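Local coordinates for alternansucrase (Leuconostoc mesenteroides, PDB 6HVG), which is a large glycoside hydrolase family 70 enzyme, built around a catalytic barrel and carrying repeats of the choline-binding, cell-wall-binding kind, at residues L807-A812 with G1002-W1007. Sequence-based numbering, arbitrary orientation.
Sequences LPSAYA and GYLGVW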
# COMPACT_ATOMS: atom_id res chain seq x y z
N LEU A 807 14.15 2.57 -22.43
CA LEU A 807 14.19 1.12 -22.24
C LEU A 807 15.18 0.38 -23.16
O LEU A 807 15.88 -0.52 -22.68
CB LEU A 807 12.78 0.53 -22.36
CG LEU A 807 11.90 0.83 -21.13
CD1 LEU A 807 10.51 0.28 -21.31
CD2 LEU A 807 12.50 0.26 -19.86
N PRO A 808 15.26 0.77 -24.45
CA PRO A 808 16.29 0.17 -25.29
C PRO A 808 17.71 0.37 -24.77
O PRO A 808 18.52 -0.55 -24.79
CB PRO A 808 16.09 0.88 -26.63
CG PRO A 808 14.64 1.18 -26.65
CD PRO A 808 14.30 1.55 -25.24
N SER A 809 18.02 1.58 -24.31
CA SER A 809 19.35 1.89 -23.82
C SER A 809 19.63 1.12 -22.54
O SER A 809 20.74 0.64 -22.32
CB SER A 809 19.49 3.41 -23.59
OG SER A 809 18.86 4.15 -24.64
N ALA A 810 18.62 1.01 -21.70
CA ALA A 810 18.72 0.24 -20.46
C ALA A 810 19.00 -1.24 -20.75
O ALA A 810 19.86 -1.83 -20.11
CB ALA A 810 17.44 0.38 -19.65
N TYR A 811 18.29 -1.82 -21.71
CA TYR A 811 18.55 -3.20 -22.14
C TYR A 811 19.93 -3.37 -22.79
O TYR A 811 20.59 -4.38 -22.60
CB TYR A 811 17.43 -3.74 -23.04
CG TYR A 811 16.29 -4.33 -22.23
CD1 TYR A 811 16.31 -5.65 -21.83
CD2 TYR A 811 15.21 -3.56 -21.84
CE1 TYR A 811 15.27 -6.19 -21.08
CE2 TYR A 811 14.17 -4.09 -21.10
CZ TYR A 811 14.20 -5.40 -20.72
OH TYR A 811 13.18 -5.93 -19.96
N ALA A 812 20.40 -2.37 -23.52
CA ALA A 812 21.74 -2.43 -24.09
C ALA A 812 22.77 -2.66 -23.00
O ALA A 812 23.69 -3.47 -23.16
CB ALA A 812 22.07 -1.16 -24.87
N GLY A 1002 17.91 10.46 -25.31
CA GLY A 1002 19.35 10.47 -25.09
C GLY A 1002 20.08 9.93 -26.30
O GLY A 1002 19.62 10.09 -27.43
N TYR A 1003 21.22 9.27 -26.07
CA TYR A 1003 21.98 8.64 -27.16
C TYR A 1003 22.15 7.15 -26.94
O TYR A 1003 22.23 6.71 -25.80
CB TYR A 1003 23.37 9.27 -27.31
CG TYR A 1003 24.11 8.66 -28.47
CD1 TYR A 1003 23.82 9.02 -29.77
CD2 TYR A 1003 25.05 7.65 -28.28
CE1 TYR A 1003 24.46 8.44 -30.84
CE2 TYR A 1003 25.70 7.07 -29.36
CZ TYR A 1003 25.40 7.47 -30.63
OH TYR A 1003 26.04 6.90 -31.70
N LEU A 1004 22.18 6.38 -28.03
CA LEU A 1004 22.54 4.95 -28.00
C LEU A 1004 23.26 4.53 -29.27
O LEU A 1004 22.72 4.63 -30.38
CB LEU A 1004 21.30 4.08 -27.84
CG LEU A 1004 21.51 2.57 -27.81
CD1 LEU A 1004 22.43 2.17 -26.68
CD2 LEU A 1004 20.17 1.84 -27.69
N GLY A 1005 24.50 4.06 -29.11
CA GLY A 1005 25.26 3.46 -30.21
C GLY A 1005 25.89 2.14 -29.77
O GLY A 1005 26.54 2.08 -28.72
N VAL A 1006 25.69 1.09 -30.54
CA VAL A 1006 26.31 -0.19 -30.27
C VAL A 1006 27.06 -0.66 -31.51
O VAL A 1006 26.53 -0.63 -32.62
CB VAL A 1006 25.28 -1.26 -29.88
CG1 VAL A 1006 26.00 -2.54 -29.45
CG2 VAL A 1006 24.40 -0.77 -28.75
N TRP A 1007 28.30 -1.12 -31.30
CA TRP A 1007 29.17 -1.52 -32.38
C TRP A 1007 29.73 -2.92 -32.14
O TRP A 1007 30.08 -3.31 -31.01
CB TRP A 1007 30.31 -0.52 -32.51
CG TRP A 1007 29.84 0.81 -32.99
CD1 TRP A 1007 29.26 1.78 -32.26
CD2 TRP A 1007 29.93 1.32 -34.32
NE1 TRP A 1007 28.96 2.86 -33.05
CE2 TRP A 1007 29.37 2.60 -34.32
CE3 TRP A 1007 30.42 0.80 -35.51
CZ2 TRP A 1007 29.28 3.37 -35.47
CZ3 TRP A 1007 30.34 1.58 -36.65
CH2 TRP A 1007 29.78 2.84 -36.62
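Leu1004 reaches from strand 1003-1007 onto helix 807-812, whose axis passes 8.9 Å from that of the strand with the two N-to-C directions 41° apart. The backbones come nearest at Ser809 and Leu1004, where the CA atoms are 6.1 Å apart. With CG anti to its backbone N (chi1 179°), Leu1004 extends toward the helix, and chi2 of 59° parts its methyls, CD2 anti to CA and CD1 turned aside. CD1 of Leu1004 meets the methyl CB of Ala812 tip to tip at 3.8 Å. Leu1004 CD2 lies against the backbone one turn earlier, 4.0 Å from Ser809 CA, and reaches only the CB corner of Pro808 (4.3 Å). Ser809 OG lies alongside the leucine, 4.0 Å from both CB and CD2 of Leu1004, in van der Waals contact. Helix 807-814 directly precedes barrel strand 821-825, whereas strand 1003-1009 runs between 910-915 and 940-947 in the antiparallel sheet inserted before the next barrel strand, 1045-1047; this is consistent with the contact between the catalytic barrel (domain A) and antiparallel domain C of family 70 enzymes. Val912 and Val914 of strand 910-915 continue the apolar surface, touching Ala812 and Ser809 respectively, while helix 844-857 adds Val846 beside Pro808 and Leu850 beside Ala812. Tyr1003 points away from helix 807-812, its side chain packing on Leu946 and Ile913 of the flanking strands.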